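Local coordinates for protein probable TonB-dependent siderophore receptor PirA (Acinetobacter baumannii, PDB 5FR8) that probably takes up iron across the outer membrane as a TonB-dependent receptor for iron-chelating siderophores, possibly including ferric enterobactin, at residues R497-P508 and T565-N574; W305-V313 and F352-F360. One frame throughout, in Å; residues are numbered along the deposited sequence.

Contact 1 of 2, residues R497-P508 and T565-N574; sequences RCLLQGNGDLKP and TKWNILRWEN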
loop_
_atom_site.group_PDB
_atom_site.type_symbol
_atom_site.label_atom_id
_atom_site.label_comp_id
_atom_site.label_asym_id
_atom_site.label_seq_id
_atom_site.Cartn_x
_atom_site.Cartn_y
_atom_site.Cartn_z
ATOM N N ARG A 497 -5.710 -21.437 -26.455
ATOM C CA ARG A 497 -4.599 -20.529 -26.099
ATOM C C ARG A 497 -4.978 -19.045 -26.087
ATOM O O ARG A 497 -5.509 -18.540 -27.069
ATOM C CB ARG A 497 -3.466 -20.698 -27.110
ATOM C CG ARG A 497 -3.209 -22.125 -27.588
ATOM C CD ARG A 497 -1.709 -22.379 -27.674
ATOM N NE ARG A 497 -1.412 -23.762 -27.990
ATOM C CZ ARG A 497 -1.537 -24.765 -27.128
ATOM N NH1 ARG A 497 -1.956 -24.528 -25.886
ATOM N NH2 ARG A 497 -1.239 -26.010 -27.501
ATOM N N CYS A 498 -4.686 -18.335 -25.002
ATOM C CA CYS A 498 -5.158 -16.956 -24.861
ATOM C C CYS A 498 -4.007 -16.007 -24.668
ATOM O O CYS A 498 -3.038 -16.342 -24.003
ATOM C CB CYS A 498 -6.090 -16.789 -23.654
ATOM S SG CYS A 498 -7.623 -17.748 -23.718
ATOM N N LEU A 499 -4.146 -14.809 -25.220
ATOM C CA LEU A 499 -3.206 -13.735 -24.975
ATOM C C LEU A 499 -3.908 -12.617 -24.231
ATOM O O LEU A 499 -5.123 -12.422 -24.377
ATOM C CB LEU A 499 -2.700 -13.152 -26.289
ATOM C CG LEU A 499 -1.892 -14.034 -27.231
ATOM C CD1 LEU A 499 -1.728 -13.318 -28.566
ATOM C CD2 LEU A 499 -0.543 -14.377 -26.609
ATOM N N LEU A 500 -3.140 -11.856 -23.461
ATOM C CA LEU A 500 -3.681 -10.695 -22.773
ATOM C C LEU A 500 -2.830 -9.480 -23.087
ATOM O O LEU A 500 -1.640 -9.442 -22.767
ATOM C CB LEU A 500 -3.704 -10.935 -21.265
ATOM C CG LEU A 500 -4.206 -9.765 -20.426
ATOM C CD1 LEU A 500 -5.671 -9.498 -20.722
ATOM C CD2 LEU A 500 -4.001 -10.041 -18.946
ATOM N N GLN A 501 -3.456 -8.483 -23.704
ATOM C CA GLN A 501 -2.767 -7.264 -24.106
ATOM C C GLN A 501 -3.225 -6.076 -23.272
ATOM O O GLN A 501 -4.354 -6.054 -22.800
ATOM C CB GLN A 501 -3.052 -6.982 -25.580
ATOM C CG GLN A 501 -2.203 -5.868 -26.155
ATOM C CD GLN A 501 -2.347 -5.751 -27.646
ATOM O OE1 GLN A 501 -3.360 -6.156 -28.221
ATOM N NE2 GLN A 501 -1.315 -5.223 -28.291
ATOM N N GLY A 502 -2.358 -5.086 -23.100
ATOM C CA GLY A 502 -2.770 -3.822 -22.494
ATOM C C GLY A 502 -3.759 -3.076 -23.376
ATOM O O GLY A 502 -3.913 -3.381 -24.554
ATOM N N ASN A 503 -4.430 -2.090 -22.791
ATOM C CA ASN A 503 -5.523 -1.373 -23.451
ATOM C C ASN A 503 -5.440 0.124 -23.203
ATOM O O ASN A 503 -5.593 0.574 -22.068
ATOM C CB ASN A 503 -6.845 -1.898 -22.899
ATOM C CG ASN A 503 -8.049 -1.357 -23.625
ATOM O OD1 ASN A 503 -7.934 -0.525 -24.511
ATOM N ND2 ASN A 503 -9.219 -1.833 -23.237
ATOM N N GLY A 504 -5.207 0.894 -24.265
ATOM C CA GLY A 504 -5.111 2.346 -24.145
ATOM C C GLY A 504 -6.459 3.020 -23.989
ATOM O O GLY A 504 -6.513 4.222 -23.673
ATOM N N ASP A 505 -7.536 2.250 -24.216
ATOM C CA ASP A 505 -8.911 2.768 -24.292
ATOM C C ASP A 505 -9.742 2.422 -23.055
ATOM O O ASP A 505 -10.954 2.672 -23.014
ATOM C CB ASP A 505 -9.623 2.279 -25.569
ATOM C CG ASP A 505 -9.061 2.923 -26.857
ATOM O OD1 ASP A 505 -8.397 3.990 -26.802
ATOM O OD2 ASP A 505 -9.288 2.349 -27.944
ATOM N N LEU A 506 -9.080 1.869 -22.044
ATOM C CA LEU A 506 -9.675 1.713 -20.721
ATOM C C LEU A 506 -10.198 3.037 -20.136
ATOM O O LEU A 506 -9.535 4.077 -20.242
ATOM C CB LEU A 506 -8.628 1.173 -19.747
ATOM C CG LEU A 506 -8.280 -0.312 -19.788
ATOM C CD1 LEU A 506 -7.069 -0.606 -18.909
ATOM C CD2 LEU A 506 -9.477 -1.156 -19.361
ATOM N N LYS A 507 -11.376 2.965 -19.508
ATOM C CA LYS A 507 -11.896 3.995 -18.612
ATOM C C LYS A 507 -11.215 3.922 -17.248
ATOM O O LYS A 507 -10.675 2.890 -16.896
ATOM C CB LYS A 507 -13.398 3.787 -18.424
ATOM C CG LYS A 507 -14.207 4.085 -19.669
ATOM C CD LYS A 507 -15.690 3.892 -19.439
ATOM C CE LYS A 507 -15.980 2.440 -19.136
ATOM N NZ LYS A 507 -17.410 2.131 -19.411
ATOM N N PRO A 508 -11.248 5.011 -16.462
ATOM C CA PRO A 508 -10.599 4.929 -15.167
ATOM C C PRO A 508 -11.469 4.220 -14.161
ATOM O O PRO A 508 -12.682 4.126 -14.379
ATOM C CB PRO A 508 -10.430 6.384 -14.763
ATOM C CG PRO A 508 -11.542 7.089 -15.441
ATOM C CD PRO A 508 -11.955 6.280 -16.641
ATOM N N THR A 565 0.123 -20.527 -34.666
ATOM C CA THR A 565 -0.799 -20.808 -33.606
ATOM C C THR A 565 -1.872 -19.736 -33.601
ATOM O O THR A 565 -1.574 -18.556 -33.568
ATOM C CB THR A 565 -0.062 -20.848 -32.264
ATOM O OG1 THR A 565 1.095 -21.685 -32.395
ATOM C CG2 THR A 565 -0.961 -21.398 -31.175
ATOM N N LYS A 566 -3.123 -20.162 -33.660
ATOM C CA LYS A 566 -4.227 -19.250 -33.569
ATOM C C LYS A 566 -4.366 -18.873 -32.102
ATOM O O LYS A 566 -4.549 -19.736 -31.254
ATOM C CB LYS A 566 -5.485 -19.931 -34.085
ATOM C CG LYS A 566 -6.494 -18.978 -34.667
ATOM C CD LYS A 566 -7.548 -19.787 -35.388
ATOM C CE LYS A 566 -8.717 -18.920 -35.833
ATOM N NZ LYS A 566 -10.030 -19.599 -35.620
ATOM N N TRP A 567 -4.227 -17.586 -31.804
ATOM C CA TRP A 567 -4.365 -17.111 -30.439
ATOM C C TRP A 567 -5.687 -16.362 -30.285
ATOM O O TRP A 567 -6.108 -15.619 -31.184
ATOM C CB TRP A 567 -3.204 -16.174 -30.057
ATOM C CG TRP A 567 -1.878 -16.861 -29.891
ATOM C CD1 TRP A 567 -0.923 -17.005 -30.838
ATOM C CD2 TRP A 567 -1.366 -17.492 -28.706
ATOM N NE1 TRP A 567 0.150 -17.687 -30.327
ATOM C CE2 TRP A 567 -0.105 -18.002 -29.020
ATOM C CE3 TRP A 567 -1.855 -17.670 -27.414
ATOM C CZ2 TRP A 567 0.678 -18.677 -28.092
ATOM C CZ3 TRP A 567 -1.069 -18.345 -26.488
ATOM C CH2 TRP A 567 0.174 -18.839 -26.831
ATOM N N ASN A 568 -6.320 -16.544 -29.131
ATOM C CA ASN A 568 -7.458 -15.731 -28.734
ATOM C C ASN A 568 -6.919 -14.487 -28.040
ATOM O O ASN A 568 -6.030 -14.578 -27.181
ATOM C CB ASN A 568 -8.387 -16.517 -27.801
ATOM C CG ASN A 568 -8.984 -17.730 -28.484
ATOM O OD1 ASN A 568 -9.695 -17.591 -29.466
ATOM N ND2 ASN A 568 -8.657 -18.916 -28.006
ATOM N N ILE A 569 -7.420 -13.325 -28.433
ATOM C CA ILE A 569 -6.918 -12.087 -27.882
ATOM C C ILE A 569 -7.882 -11.536 -26.842
ATOM O O ILE A 569 -9.004 -11.109 -27.165
ATOM C CB ILE A 569 -6.737 -11.020 -28.965
ATOM C CG1 ILE A 569 -5.825 -11.511 -30.079
ATOM C CG2 ILE A 569 -6.196 -9.744 -28.355
ATOM C CD1 ILE A 569 -5.884 -10.637 -31.317
ATOM N N LEU A 570 -7.426 -11.523 -25.595
ATOM C CA LEU A 570 -8.119 -10.818 -24.519
ATOM C C LEU A 570 -7.395 -9.515 -24.250
ATOM O O LEU A 570 -6.216 -9.382 -24.567
ATOM C CB LEU A 570 -8.098 -11.666 -23.245
ATOM C CG LEU A 570 -8.695 -13.068 -23.385
ATOM C CD1 LEU A 570 -8.247 -13.987 -22.251
ATOM C CD2 LEU A 570 -10.215 -12.983 -23.486
ATOM N N ARG A 571 -8.071 -8.563 -23.636
ATOM C CA ARG A 571 -7.377 -7.373 -23.177
ATOM C C ARG A 571 -7.853 -6.922 -21.795
ATOM O O ARG A 571 -8.987 -7.164 -21.404
ATOM C CB ARG A 571 -7.547 -6.240 -24.201
ATOM C CG ARG A 571 -8.964 -6.074 -24.696
ATOM C CD ARG A 571 -9.172 -4.767 -25.450
ATOM N NE ARG A 571 -10.465 -4.168 -25.109
ATOM C CZ ARG A 571 -10.907 -3.012 -25.584
ATOM N NH1 ARG A 571 -10.166 -2.313 -26.432
ATOM N NH2 ARG A 571 -12.095 -2.556 -25.207
ATOM N N TRP A 572 -6.989 -6.243 -21.060
ATOM C CA TRP A 572 -7.409 -5.636 -19.824
ATOM C C TRP A 572 -8.729 -4.884 -20.069
ATOM O O TRP A 572 -8.933 -4.284 -21.121
ATOM C CB TRP A 572 -6.306 -4.720 -19.262
ATOM C CG TRP A 572 -5.048 -5.464 -18.776
ATOM C CD1 TRP A 572 -3.920 -5.736 -19.501
ATOM C CD2 TRP A 572 -4.822 -6.023 -17.467
ATOM N NE1 TRP A 572 -3.021 -6.435 -18.734
ATOM C CE2 TRP A 572 -3.544 -6.615 -17.480
ATOM C CE3 TRP A 572 -5.574 -6.075 -16.290
ATOM C CZ2 TRP A 572 -3.002 -7.227 -16.368
ATOM C CZ3 TRP A 572 -5.035 -6.689 -15.189
ATOM C CH2 TRP A 572 -3.763 -7.260 -15.234
ATOM N N GLU A 573 -9.629 -4.919 -19.093
ATOM C CA GLU A 573 -10.951 -4.331 -19.274
ATOM C C GLU A 573 -11.542 -3.922 -17.944
ATOM O O GLU A 573 -11.306 -4.576 -16.948
ATOM C CB GLU A 573 -11.857 -5.322 -19.991
ATOM C CG GLU A 573 -12.088 -4.956 -21.447
ATOM C CD GLU A 573 -12.078 -6.159 -22.376
ATOM O OE1 GLU A 573 -11.957 -7.309 -21.883
ATOM O OE2 GLU A 573 -12.191 -5.954 -23.613
ATOM N N ASN A 574 -12.273 -2.818 -17.910
ATOM C CA ASN A 574 -12.911 -2.427 -16.672
ATOM C C ASN A 574 -14.174 -3.270 -16.549
ATOM O O ASN A 574 -14.944 -3.317 -17.508
ATOM C CB ASN A 574 -13.315 -0.934 -16.579
ATOM C CG ASN A 574 -12.706 -0.051 -17.662
ATOM O OD1 ASN A 574 -11.791 0.695 -17.401
ATOM N ND2 ASN A 574 -13.254 -0.099 -18.868
#
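A parallel pairing of two strands, 498-501 and 565-571, lets Leu499 lie against the indole of Trp567 and Leu500 against that of Trp572. Backbone bonds alternate along the pair: Asn568 N gives to Arg497 O (3.0 Å), Leu499 N to Asn568 O (2.7 Å), Leu570 N to Leu499 O and Gln501 N to Leu570 O; Trp572 N to Gln501 O (3.2 Å) closes the run. Leu499 CD2 makes a CH-pi contact over one face of Trp567, 4.0 Å from the centroid of its six-membered ring, while Arg497 CD rests toward the rim of the opposite face. Arg497 NH1 donates to the backbone O of Asn486.

The barrel wall of a TonB-dependent receptor is antiparallel, so this parallel pair lies outside its regular strand order; strand 498-501 belongs to a long connection between barrel strands 459-470 and 509-521, cross-linked within itself by the Cys490-Cys498 disulfide. With CG anti to the backbone N (chi1 178°), Leu500 sends CD2 over a face of Trp572, 4.0 Å from the centroid of the five-membered ring.

Beyond the strand, Asn503 links the two segments. Its ND2 donates to Trp572 O (3.3 Å, nearly straight at 166°) and lies over the centre of the Arg571 guanidinium, whereas its OD1 accepts Asp505 N in an Asx turn (2.8 Å). The Arg571 guanidinium is engaged in its own plane by Glu573, through a salt bridge from NE to OE2.

Contact 2 of 2, residues W305-V313 and F352-F360; sequences WSWGKSKLV and FNGEANIPF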
loop_
_atom_site.group_PDB
_atom_site.type_symbol
_atom_site.label_atom_id
_atom_site.label_comp_id
_atom_site.label_asym_id
_atom_site.label_seq_id
_atom_site.Cartn_x
_atom_site.Cartn_y
_atom_site.Cartn_z
ATOM N N TRP A 305 -0.440 35.189 3.396
ATOM C CA TRP A 305 -0.893 36.519 2.955
ATOM C C TRP A 305 -2.113 36.997 3.718
ATOM O O TRP A 305 -2.814 36.200 4.355
ATOM C CB TRP A 305 -1.214 36.511 1.454
ATOM C CG TRP A 305 -0.231 35.725 0.657
ATOM C CD1 TRP A 305 -0.413 34.491 0.124
ATOM C CD2 TRP A 305 1.099 36.110 0.334
ATOM N NE1 TRP A 305 0.716 34.084 -0.516
ATOM C CE2 TRP A 305 1.661 35.068 -0.406
ATOM C CE3 TRP A 305 1.863 37.248 0.587
ATOM C CZ2 TRP A 305 2.961 35.123 -0.899
ATOM C CZ3 TRP A 305 3.148 37.300 0.104
ATOM C CH2 TRP A 305 3.686 36.244 -0.631
ATOM N N SER A 306 -2.369 38.300 3.635
ATOM C CA SER A 306 -3.475 38.880 4.356
ATOM C C SER A 306 -4.794 38.231 3.935
ATOM O O SER A 306 -5.630 37.924 4.784
ATOM C CB SER A 306 -3.532 40.381 4.142
ATOM O OG SER A 306 -3.857 40.670 2.800
ATOM N N TRP A 307 -4.986 38.009 2.638
ATOM C CA TRP A 307 -6.225 37.369 2.160
ATOM C C TRP A 307 -6.266 35.847 2.438
ATOM O O TRP A 307 -7.280 35.203 2.190
ATOM C CB TRP A 307 -6.421 37.624 0.658
ATOM C CG TRP A 307 -5.237 37.163 -0.169
ATOM C CD1 TRP A 307 -4.211 37.938 -0.626
ATOM C CD2 TRP A 307 -4.952 35.818 -0.604
ATOM N NE1 TRP A 307 -3.316 37.166 -1.323
ATOM C CE2 TRP A 307 -3.746 35.862 -1.327
ATOM C CE3 TRP A 307 -5.606 34.603 -0.473
ATOM C CZ2 TRP A 307 -3.174 34.725 -1.905
ATOM C CZ3 TRP A 307 -5.031 33.459 -1.052
ATOM C CH2 TRP A 307 -3.836 33.536 -1.759
ATOM N N GLY A 308 -5.169 35.271 2.918
ATOM C CA GLY A 308 -5.133 33.834 3.156
ATOM C C GLY A 308 -3.813 33.147 2.814
ATOM O O GLY A 308 -2.738 33.705 3.028
ATOM N N LYS A 309 -3.886 31.925 2.296
ATOM C CA LYS A 309 -2.684 31.098 2.151
ATOM C C LYS A 309 -2.535 30.443 0.786
ATOM O O LYS A 309 -3.494 30.278 0.034
ATOM C CB LYS A 309 -2.629 30.030 3.243
ATOM C CG LYS A 309 -2.457 30.628 4.623
ATOM C CD LYS A 309 -2.181 29.584 5.685
ATOM C CE LYS A 309 -2.094 30.283 7.032
ATOM N NZ LYS A 309 -1.447 29.442 8.067
ATOM N N SER A 310 -1.303 30.097 0.469
ATOM C CA SER A 310 -0.985 29.518 -0.827
ATOM C C SER A 310 0.138 28.520 -0.638
ATOM O O SER A 310 0.929 28.641 0.292
ATOM C CB SER A 310 -0.548 30.600 -1.828
ATOM O OG SER A 310 0.578 31.286 -1.342
ATOM N N LYS A 311 0.185 27.530 -1.517
ATOM C CA LYS A 311 1.200 26.498 -1.450
ATOM C C LYS A 311 1.514 26.029 -2.854
ATOM O O LYS A 311 0.604 25.585 -3.571
ATOM C CB LYS A 311 0.686 25.353 -0.595
ATOM C CG LYS A 311 1.738 24.352 -0.179
ATOM C CD LYS A 311 1.151 23.317 0.737
ATOM C CE LYS A 311 2.180 22.302 1.196
ATOM N NZ LYS A 311 1.505 21.178 1.923
ATOM N N LEU A 312 2.777 26.170 -3.264
ATOM C CA LEU A 312 3.258 25.541 -4.497
ATOM C C LEU A 312 4.222 24.407 -4.180
ATOM O O LEU A 312 5.006 24.495 -3.245
ATOM C CB LEU A 312 3.936 26.546 -5.416
ATOM C CG LEU A 312 3.002 27.660 -5.879
ATOM C CD1 LEU A 312 3.175 28.898 -5.014
ATOM C CD2 LEU A 312 3.274 28.030 -7.330
ATOM N N VAL A 313 4.163 23.339 -4.966
ATOM C CA VAL A 313 5.085 22.226 -4.796
ATOM C C VAL A 313 5.625 21.743 -6.139
ATOM O O VAL A 313 4.867 21.520 -7.079
ATOM C CB VAL A 313 4.403 21.022 -4.113
ATOM C CG1 VAL A 313 5.416 19.936 -3.781
ATOM C CG2 VAL A 313 3.708 21.475 -2.847
ATOM N N PHE A 352 3.698 18.588 -10.134
ATOM C CA PHE A 352 3.564 19.952 -9.672
ATOM C C PHE A 352 2.226 20.130 -9.015
ATOM O O PHE A 352 1.228 19.558 -9.452
ATOM C CB PHE A 352 3.660 20.947 -10.837
ATOM C CG PHE A 352 5.003 20.982 -11.505
ATOM C CD1 PHE A 352 6.127 21.409 -10.812
ATOM C CD2 PHE A 352 5.137 20.603 -12.833
ATOM C CE1 PHE A 352 7.364 21.453 -11.435
ATOM C CE2 PHE A 352 6.365 20.643 -13.454
ATOM C CZ PHE A 352 7.482 21.067 -12.759
ATOM N N ASN A 353 2.194 20.957 -7.982
ATOM C CA ASN A 353 0.951 21.262 -7.324
ATOM C C ASN A 353 0.883 22.711 -6.841
ATOM O O ASN A 353 1.766 23.187 -6.128
ATOM C CB ASN A 353 0.763 20.303 -6.164
ATOM C CG ASN A 353 -0.691 19.996 -5.919
ATOM O OD1 ASN A 353 -1.147 18.881 -6.216
ATOM N ND2 ASN A 353 -1.454 20.997 -5.410
ATOM N N GLY A 354 -0.171 23.417 -7.227
ATOM C CA GLY A 354 -0.396 24.775 -6.726
ATOM C C GLY A 354 -1.731 24.859 -6.016
ATOM O O GLY A 354 -2.682 24.209 -6.427
ATOM N N GLU A 355 -1.835 25.669 -4.974
ATOM C CA GLU A 355 -3.058 25.659 -4.181
ATOM C C GLU A 355 -3.231 26.870 -3.317
ATOM O O GLU A 355 -2.294 27.288 -2.667
ATOM C CB GLU A 355 -3.018 24.438 -3.276
ATOM C CG GLU A 355 -3.621 24.635 -1.905
ATOM C CD GLU A 355 -4.025 23.318 -1.261
ATOM O OE1 GLU A 355 -3.721 22.240 -1.832
ATOM O OE2 GLU A 355 -4.656 23.362 -0.186
ATOM N N ALA A 356 -4.438 27.407 -3.269
ATOM C CA ALA A 356 -4.747 28.545 -2.385
ATOM C C ALA A 356 -5.996 28.356 -1.461
ATOM O O ALA A 356 -7.008 27.782 -1.876
ATOM C CB ALA A 356 -4.941 29.773 -3.227
ATOM N N ASN A 357 -5.894 28.856 -0.224
ATOM C CA ASN A 357 -6.958 28.828 0.794
ATOM C C ASN A 357 -7.420 30.229 1.164
ATOM O O ASN A 357 -6.646 30.991 1.734
ATOM C CB ASN A 357 -6.410 28.189 2.067
ATOM C CG ASN A 357 -5.577 26.931 1.790
ATOM O OD1 ASN A 357 -4.512 26.760 2.373
ATOM N ND2 ASN A 357 -6.060 26.047 0.910
ATOM N N ILE A 358 -8.671 30.580 0.866
ATOM C CA ILE A 358 -9.183 31.926 1.184
ATOM C C ILE A 358 -10.395 31.937 2.133
ATOM O O ILE A 358 -11.464 31.462 1.761
ATOM C CB ILE A 358 -9.611 32.683 -0.095
ATOM C CG1 ILE A 358 -8.591 32.496 -1.227
ATOM C CG2 ILE A 358 -9.795 34.168 0.199
ATOM C CD1 ILE A 358 -8.842 31.287 -2.090
ATOM N N PRO A 359 -10.239 32.499 3.352
ATOM C CA PRO A 359 -11.383 32.715 4.243
ATOM C C PRO A 359 -12.216 33.872 3.776
ATOM O O PRO A 359 -11.668 34.946 3.557
ATOM C CB PRO A 359 -10.743 33.073 5.588
ATOM C CG PRO A 359 -9.332 32.619 5.482
ATOM C CD PRO A 359 -8.963 32.750 4.037
ATOM N N PHE A 360 -13.523 33.673 3.628
ATOM C CA PHE A 360 -14.434 34.782 3.315
ATOM C C PHE A 360 -15.826 34.435 3.773
ATOM O O PHE A 360 -16.101 33.288 4.127
ATOM C CB PHE A 360 -14.458 35.080 1.819
ATOM C CG PHE A 360 -15.166 34.037 1.005
ATOM C CD1 PHE A 360 -14.624 32.777 0.846
ATOM C CD2 PHE A 360 -16.365 34.326 0.382
ATOM C CE1 PHE A 360 -15.272 31.827 0.084
ATOM C CE2 PHE A 360 -17.018 33.376 -0.378
ATOM C CZ PHE A 360 -16.468 32.127 -0.530
#
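Trp307 holds CG between its backbone N and carbonyl carbon (chi1 56°), and Ile358 turns CG1 anti to its carbonyl carbon (chi1 -43°); together these torsions bring Trp307 CZ3 to 3.7 Å from Ile358 CG1. The two side chains meet at a slant, and Ala356 CB approaches the indole at its edge, 4.2 Å from CH2. Trp307 sits in a type I turn from Trp305 to Gly308, and Trp305 CB lies over one face of its indole, toward the rim.

After the turn the chain runs antiparallel to segment 352-360. Lys309 and Asn357 form a hydrogen-bonded pair: Lys309 N to Asn357 O is 3.0 Å, and Asn357 N to Lys309 O 2.8 Å. Val313 and Asn353 are likewise bonded both ways. Between them, Lys311 N reaches Glu355 O at 2.7 Å, but the return bond from Glu355 N is weak, bent to 121°. Ser310 faces Ala356 in a non-hydrogen-bonded pair, and its OG accepts Trp305 NE1 at 2.9 Å, with the hydroxyl oxygen close to the indole plane. On the face bearing Lys309 and Lys311, Asn357 ND2 donates to the anti lone pair of Glu355 OE2 (3.2 Å).

Strands 308-323 and 343-361 are adjacent staves of the beta-barrel: the first also pairs with strand 290-305 across the turn, the second with strand 365-380, while Phe28 near the modelled N terminus touches Lys309 and Pro359.

Contact 2 lies in the barrel wall of the receptor and contact 1 beyond its regular strand order, with centres about 44 Å apart and nearest atoms about 18 Å apart, so neither touches the other. Along the chain they come in series: 305-313 and 352-360 are complete before 497-508 and 565-574 begin. Contact 2 joins consecutive barrel strands, 308-323 and 343-361, beside a tight turn. Contact 1 instead adds strand 498-501, from a long connection, alongside the start of strand 564-591, which itself continues into the barrel wall. As in other TonB-dependent receptors, such a long connection is probably extracellular, on the side from which siderophores arrive.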